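PDZ domain protein (Parabacteroides distasonis, PDB 4L8N) is of unknown function but binds magnesium and carries PDZ domains, which may recognise peptides or proteins, together with a DUF4136 domain. Local coordinates at residues 390-393 and 394-397; 359-362 and 363-366; 252-255 and 256-259. One frame throughout, in Å; residues are numbered along the deposited sequence.

Contact 1. Residues 390-393 and 394-397; sequences WDVF and KYPQ
The backbone N of Lys394 donates to Asp391 O at 3.0 Å, closing the turn that leads into helix 395-402. The bond is fairly straight, 158° at the hydrogen. The nitrogen stands well above the carbonyl plane, 52° out of it, and not on a lone pair. Asp391 holds the turn with its side chain as well: Phe393 N donates to Asp391 OD1 at 2.9 Å and meets that oxygen nearly along its C-O bond. This is an Asx turn. CG lies anti to the backbone N (chi1 -180°), beside the carbonyl carbon, and this turns OD1 toward Phe393 N. Lys394 runs extended across this side chain, with its CD 3.8 Å from Asp391 CB. The charged ends stay apart: Asp391 OD2 and Lys394 NZ are 4.2 Å from each other, too far for a salt bridge, and NZ bonds instead to Gln370 O. The Tyr395 ring lies against the backbone of the turn. Its CE1 is 3.7 Å from Val392 CA, and Val392 O sits over one face, toward the rim. Trp390 CB approaches the same ring obliquely, 3.9 Å from Tyr395 CE1. A water in the ring plane accepts from Tyr395 OH at 2.5 Å and donates to Trp390 O at 2.8 Å. The indole leads away to Tyr117 O and Arg372, while Tyr420 meets the Tyr395 ring edge-to-face. Asp391 thus accepts two backbone N-H groups, one on its carbonyl O and one on OD1, and the nearby Lys394 would probably favour the ionised form of the Asp391 carboxylate.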
loop_
_atom_site.group_PDB
_atom_site.type_symbol
_atom_site.label_atom_id
_atom_site.label_comp_id
_atom_site.label_asym_id
_atom_site.label_seq_id
_atom_site.Cartn_x
_atom_site.Cartn_y
_atom_site.Cartn_z
ATOM N N TRP A 390 19.151 29.346 -11.332
ATOM C CA TRP A 390 19.207 30.698 -11.839
ATOM C C TRP A 390 18.154 30.881 -12.926
ATOM O O TRP A 390 17.785 29.923 -13.613
ATOM C CB TRP A 390 20.604 30.980 -12.407
ATOM C CG TRP A 390 21.725 30.907 -11.413
ATOM C CD1 TRP A 390 22.785 30.055 -11.438
ATOM C CD2 TRP A 390 21.922 31.766 -10.280
ATOM N NE1 TRP A 390 23.643 30.333 -10.398
ATOM C CE2 TRP A 390 23.129 31.367 -9.659
ATOM C CE3 TRP A 390 21.203 32.848 -9.739
ATOM C CZ2 TRP A 390 23.649 32.029 -8.536
ATOM C CZ3 TRP A 390 21.713 33.491 -8.621
ATOM C CH2 TRP A 390 22.917 33.076 -8.026
ATOM N N ASP A 391 17.661 32.090 -13.072
ATOM C CA ASP A 391 16.699 32.397 -14.107
ATOM C C ASP A 391 17.500 32.502 -15.396
ATOM O O ASP A 391 18.503 33.230 -15.442
ATOM C CB ASP A 391 15.954 33.692 -13.736
ATOM C CG ASP A 391 14.893 34.182 -14.704
ATOM O OD1 ASP A 391 15.237 34.446 -15.876
ATOM O OD2 ASP A 391 13.750 34.425 -14.255
ATOM N N VAL A 392 17.085 31.745 -16.423
ATOM C CA VAL A 392 17.746 31.672 -17.726
ATOM C C VAL A 392 17.853 33.053 -18.435
ATOM O O VAL A 392 18.767 33.228 -19.235
ATOM C CB VAL A 392 17.089 30.611 -18.637
ATOM C CG1 VAL A 392 17.957 30.341 -19.866
ATOM C CG2 VAL A 392 16.878 29.299 -17.871
ATOM N N PHE A 393 17.013 34.041 -18.114
ATOM C CA PHE A 393 17.106 35.356 -18.780
ATOM C C PHE A 393 17.998 36.355 -17.986
ATOM O O PHE A 393 18.161 37.507 -18.399
ATOM C CB PHE A 393 15.693 35.946 -19.041
ATOM C CG PHE A 393 14.787 34.958 -19.740
ATOM C CD1 PHE A 393 14.955 34.670 -21.091
ATOM C CD2 PHE A 393 13.842 34.226 -19.021
ATOM C CE1 PHE A 393 14.177 33.682 -21.718
ATOM C CE2 PHE A 393 13.065 33.241 -19.648
ATOM C CZ PHE A 393 13.234 32.980 -20.993
ATOM N N LYS A 394 18.615 35.895 -16.885
ATOM C CA LYS A 394 19.409 36.768 -16.030
ATOM C C LYS A 394 20.878 36.324 -15.863
ATOM O O LYS A 394 21.565 36.895 -15.011
ATOM C CB LYS A 394 18.725 36.877 -14.661
ATOM C CG LYS A 394 17.548 37.833 -14.666
ATOM C CD LYS A 394 16.538 37.457 -13.607
ATOM C CE LYS A 394 15.321 38.350 -13.609
ATOM N NZ LYS A 394 14.504 38.158 -12.384
ATOM N N TYR A 395 21.384 35.392 -16.717
ATOM C CA TYR A 395 22.771 34.876 -16.654
ATOM C C TYR A 395 23.832 35.972 -16.739
ATOM O O TYR A 395 24.769 35.925 -15.934
ATOM C CB TYR A 395 23.072 33.820 -17.727
ATOM C CG TYR A 395 22.533 32.433 -17.465
ATOM C CD1 TYR A 395 21.557 32.213 -16.491
ATOM C CD2 TYR A 395 22.953 31.345 -18.228
ATOM C CE1 TYR A 395 21.049 30.931 -16.252
ATOM C CE2 TYR A 395 22.414 30.070 -18.035
ATOM C CZ TYR A 395 21.457 29.871 -17.047
ATOM O OH TYR A 395 20.932 28.622 -16.848
ATOM N N PRO A 396 23.715 36.975 -17.657
ATOM C CA PRO A 396 24.738 38.032 -17.713
ATOM C C PRO A 396 24.871 38.799 -16.393
ATOM O O PRO A 396 25.998 39.092 -15.979
ATOM C CB PRO A 396 24.230 38.938 -18.837
ATOM C CG PRO A 396 23.407 38.039 -19.698
ATOM C CD PRO A 396 22.703 37.176 -18.719
ATOM N N GLN A 397 23.735 39.069 -15.713
ATOM C CA GLN A 397 23.678 39.791 -14.438
ATOM C C GLN A 397 24.234 38.943 -13.275
ATOM O O GLN A 397 24.879 39.493 -12.385
ATOM C CB GLN A 397 22.244 40.245 -14.143
ATOM C CG GLN A 397 21.684 41.205 -15.207
ATOM C CD GLN A 397 20.736 40.522 -16.181
ATOM O OE1 GLN A 397 21.139 39.902 -17.175
ATOM N NE2 GLN A 397 19.441 40.648 -15.927
HETATM O O HOH W 1 19.441 28.043 -14.902
#

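Contact 2. Residues 359-362 and 363-366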
loop_
_atom_site.group_PDB
_atom_site.type_symbol
_atom_site.label_atom_id
_atom_site.label_comp_id
_atom_site.label_asym_id
_atom_site.label_seq_id
_atom_site.Cartn_x
_atom_site.Cartn_y
_atom_site.Cartn_z
ATOM N N SER A 359 31.449 34.975 4.800
ATOM C CA SER A 359 30.598 36.173 4.845
ATOM C C SER A 359 30.357 36.764 3.447
ATOM O O SER A 359 29.209 37.061 3.102
ATOM C CB SER A 359 31.218 37.237 5.749
ATOM O OG SER A 359 31.401 36.717 7.055
ATOM N N ALA A 360 31.442 36.923 2.653
ATOM C CA ALA A 360 31.425 37.449 1.287
ATOM C C ALA A 360 30.501 36.619 0.368
ATOM O O ALA A 360 29.785 37.196 -0.455
ATOM C CB ALA A 360 32.839 37.483 0.735
ATOM N N TYR A 361 30.478 35.284 0.562
ATOM C CA TYR A 361 29.649 34.333 -0.181
ATOM C C TYR A 361 28.170 34.488 0.201
ATOM O O TYR A 361 27.309 34.510 -0.684
ATOM C CB TYR A 361 30.137 32.889 0.076
ATOM C CG TYR A 361 29.322 31.810 -0.602
ATOM C CD1 TYR A 361 29.276 31.710 -1.991
ATOM C CD2 TYR A 361 28.633 30.859 0.143
ATOM C CE1 TYR A 361 28.559 30.691 -2.620
ATOM C CE2 TYR A 361 27.910 29.841 -0.474
ATOM C CZ TYR A 361 27.876 29.762 -1.856
ATOM O OH TYR A 361 27.147 28.777 -2.473
ATOM N N LYS A 362 27.882 34.590 1.520
ATOM C CA LYS A 362 26.533 34.784 2.074
ATOM C C LYS A 362 25.932 36.094 1.547
ATOM O O LYS A 362 24.729 36.158 1.308
ATOM C CB LYS A 362 26.555 34.788 3.620
ATOM C CG LYS A 362 26.845 33.434 4.258
ATOM C CD LYS A 362 26.690 33.491 5.770
ATOM C CE LYS A 362 27.588 32.502 6.479
ATOM N NZ LYS A 362 28.939 33.073 6.744
ATOM N N ARG A 363 26.776 37.115 1.338
ATOM C CA ARG A 363 26.378 38.408 0.788
ATOM C C ARG A 363 25.948 38.265 -0.671
ATOM O O ARG A 363 24.955 38.883 -1.057
ATOM C CB ARG A 363 27.507 39.427 0.916
ATOM C CG ARG A 363 27.555 40.094 2.279
ATOM C CD ARG A 363 28.718 41.049 2.355
ATOM N NE ARG A 363 29.808 40.489 3.155
ATOM C CZ ARG A 363 31.099 40.580 2.838
ATOM N NH1 ARG A 363 31.476 41.194 1.719
ATOM N NH2 ARG A 363 32.022 40.039 3.626
ATOM N N PHE A 364 26.673 37.421 -1.466
ATOM C CA PHE A 364 26.380 37.117 -2.878
ATOM C C PHE A 364 25.024 36.406 -3.036
ATOM O O PHE A 364 24.303 36.687 -3.986
ATOM C CB PHE A 364 27.502 36.250 -3.523
ATOM C CG PHE A 364 27.139 35.547 -4.820
ATOM C CD1 PHE A 364 27.113 36.241 -6.027
ATOM C CD2 PHE A 364 26.803 34.196 -4.830
ATOM C CE1 PHE A 364 26.736 35.606 -7.211
ATOM C CE2 PHE A 364 26.440 33.557 -6.021
ATOM C CZ PHE A 364 26.422 34.266 -7.203
ATOM N N ILE A 365 24.707 35.458 -2.151
ATOM C CA ILE A 365 23.459 34.711 -2.264
ATOM C C ILE A 365 22.287 35.632 -2.004
ATOM O O ILE A 365 21.292 35.554 -2.718
ATOM C CB ILE A 365 23.467 33.471 -1.352
ATOM C CG1 ILE A 365 24.527 32.478 -1.858
ATOM C CG2 ILE A 365 22.092 32.810 -1.299
ATOM C CD1 ILE A 365 25.163 31.809 -0.815
ATOM N N THR A 366 22.442 36.528 -1.020
ATOM C CA THR A 366 21.478 37.534 -0.587
ATOM C C THR A 366 21.149 38.472 -1.764
ATOM O O THR A 366 19.985 38.612 -2.157
ATOM C CB THR A 366 22.103 38.294 0.633
ATOM O OG1 THR A 366 21.985 37.489 1.808
ATOM C CG2 THR A 366 21.482 39.676 0.884
#
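Residues 359-366 form two turns of helix 354-367, and the amides of Arg363, Phe364, Ile365 and Thr366 each donate to the carbonyl four residues back. The bond from Ile365 N to Tyr361 O lies in the carbonyl plane. Lys362 O takes two donors, Thr366 N at 3.3 Å and Thr366 OG1 at 3.1 Å. They come from opposite faces of the carbonyl plane. The OG1 bond ties the hydroxyl back to the helix backbone. On another side of the helix, Ile365 lays its methyl CD1 over one face of the Tyr361 ring. This is a CH-pi contact: CD1 is 3.6 Å from the ring centroid and 20° off the normal. It sits nearest to Tyr361 CE2, at 3.4 Å. Tyr361 has CG anti to the backbone N (chi1 178°), which carries the ring along the helix toward Ile365. Phe364 only brushes the same ring, its CD2 4.5 Å from Tyr361 CE1. Both rings meet Tyr117 edge-to-face, and Tyr361 OH bonds to Met116 N. Arg363 folds back along the preceding turn, bent at chi3 (-105°). One face of its guanidinium lies flat over Ala360, with CZ 3.5 Å from Ala360 CA. NH2 reaches Ser359 CB at 3.6 Å, and NH1 forms a salt bridge with Asp406. A leucine in place of Arg363 would probably leave Asp406 without this cationic mate and remove the flat group that lies over Ala360 CA. A helix following the short strands 341-345 and 348-349 is consistent with the long helix of the C-terminal PDZ domain, which in this family flanks the peptide groove.

Contact 3. Residues 252-255 and 256-259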
loop_
_atom_site.group_PDB
_atom_site.type_symbol
_atom_site.label_atom_id
_atom_site.label_comp_id
_atom_site.label_asym_id
_atom_site.label_seq_id
_atom_site.Cartn_x
_atom_site.Cartn_y
_atom_site.Cartn_z
ATOM N N LYS A 252 15.092 -23.920 -10.422
ATOM C CA LYS A 252 16.003 -25.012 -10.080
ATOM C C LYS A 252 15.939 -25.525 -8.616
ATOM O O LYS A 252 15.894 -26.734 -8.452
ATOM C CB LYS A 252 17.459 -24.648 -10.450
ATOM C CG LYS A 252 18.001 -23.359 -9.835
ATOM C CD LYS A 252 19.494 -23.180 -10.093
ATOM C CE LYS A 252 20.360 -23.450 -8.890
ATOM N NZ LYS A 252 21.812 -23.357 -9.219
ATOM N N ASP A 253 15.972 -24.659 -7.577
ATOM C CA ASP A 253 16.023 -25.105 -6.175
ATOM C C ASP A 253 14.691 -25.672 -5.717
ATOM O O ASP A 253 14.687 -26.785 -5.211
ATOM C CB ASP A 253 16.491 -23.984 -5.232
ATOM C CG ASP A 253 17.234 -24.449 -3.997
ATOM O OD1 ASP A 253 16.605 -25.105 -3.133
ATOM O OD2 ASP A 253 18.438 -24.128 -3.875
ATOM N N ILE A 254 13.587 -24.896 -5.824
ATOM C CA ILE A 254 12.189 -25.268 -5.506
ATOM C C ILE A 254 11.374 -24.677 -6.660
ATOM O O ILE A 254 10.966 -23.515 -6.586
ATOM C CB ILE A 254 11.701 -24.819 -4.083
ATOM C CG1 ILE A 254 12.558 -25.435 -2.955
ATOM C CG2 ILE A 254 10.220 -25.136 -3.868
ATOM C CD1 ILE A 254 12.557 -24.670 -1.638
ATOM N N PRO A 255 11.264 -25.389 -7.798
ATOM C CA PRO A 255 10.598 -24.800 -8.975
ATOM C C PRO A 255 9.214 -24.217 -8.689
ATOM O O PRO A 255 8.425 -24.846 -8.000
ATOM C CB PRO A 255 10.504 -25.990 -9.942
ATOM C CG PRO A 255 11.680 -26.833 -9.590
ATOM C CD PRO A 255 11.786 -26.741 -8.100
ATOM N N GLY A 256 8.957 -23.012 -9.181
ATOM C CA GLY A 256 7.671 -22.343 -9.010
ATOM C C GLY A 256 7.605 -21.376 -7.846
ATOM O O GLY A 256 6.694 -20.546 -7.789
ATOM N N ARG A 257 8.564 -21.488 -6.899
ATOM C CA ARG A 257 8.704 -20.610 -5.730
ATOM C C ARG A 257 9.104 -19.221 -6.188
ATOM O O ARG A 257 10.079 -19.075 -6.927
ATOM C CB ARG A 257 9.763 -21.182 -4.753
ATOM C CG ARG A 257 10.135 -20.286 -3.573
ATOM C CD ARG A 257 11.201 -20.914 -2.689
ATOM N NE ARG A 257 12.464 -21.110 -3.407
ATOM C CZ ARG A 257 13.629 -21.416 -2.841
ATOM N NH1 ARG A 257 13.715 -21.589 -1.529
ATOM N NH2 ARG A 257 14.714 -21.562 -3.584
ATOM N N VAL A 258 8.341 -18.202 -5.763
ATOM C CA VAL A 258 8.668 -16.816 -6.073
ATOM C C VAL A 258 9.750 -16.398 -5.088
ATOM O O VAL A 258 9.535 -16.440 -3.867
ATOM C CB VAL A 258 7.439 -15.875 -6.055
ATOM C CG1 VAL A 258 7.868 -14.425 -6.271
ATOM C CG2 VAL A 258 6.423 -16.298 -7.110
ATOM N N LEU A 259 10.938 -16.070 -5.624
ATOM C CA LEU A 259 12.101 -15.677 -4.823
ATOM C C LEU A 259 12.002 -14.228 -4.393
ATOM O O LEU A 259 12.265 -13.896 -3.237
ATOM C CB LEU A 259 13.414 -15.881 -5.602
ATOM C CG LEU A 259 13.741 -17.284 -6.106
ATOM C CD1 LEU A 259 14.920 -17.232 -7.008
ATOM C CD2 LEU A 259 14.093 -18.226 -4.963
#
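A type II beta turn from Ile254 to Arg257 lies in the connection between strands 240-250 and 258-268. Arg257 N closes it by donating to Ile254 O at 3.2 Å, with 160° at the hydrogen. Pro255 and Gly256 take the two central positions. Gly256 has a positive phi of 96°, and a CB there would clash with Pro255 O. The Arg257 side chain folds back against the turn. It starts out extended and bends at chi3 (63°), which brings one face of the guanidinium against Ile254. The methyl Ile254 CD1 then lies over that face, toward its rim and 3.3 Å from Arg257 NH1. Ile254 also packs on Pro255 of the second subunit. Asp253 comes in obliquely with its methylene, CB being 3.4 Å from Arg257 NH2. Its carboxylate contributes charge only: Asp253 OD1 is 4.0 Å from Arg257 NH2, well out of the guanidinium plane. The true salt bridges of Arg257 go elsewhere, NH2 to Asp250 and NH1 to Asp138. Asp250 also accepts the backbone N of Lys252, Asp253 and Ile254, so one carboxylate gathers the loop around the arginine. Beyond the turn, Leu259 pairs by backbone bonds with Ile248 of strand 240-250 and with Thr136, which places the turn at the end of two neighbouring antiparallel strands of the mixed sheet.

Overall arrangement
Contacts 1 and 2 belong to one region of the fold; contact 3 stands alone on the opposite side of the chain's centre. The centres of contacts 1 and 2 are 18 Å apart, yet they touch: Trp390 CH2 packs 3.8 Å from Phe364 CZ. This joins the turn before helix 395-402 to helix 354-367, the preceding helix in the chain. Tyr117 is a shared neighbour of both contacts. A bound MPD molecule, probably from the crystallisation liquor, lies about 4 Å from the side chain of Tyr361. Contact 3 comes no nearer than about 45 Å to either, nearest atoms. All three lie away from the magnesium-binding residues Glu239 and Asp270.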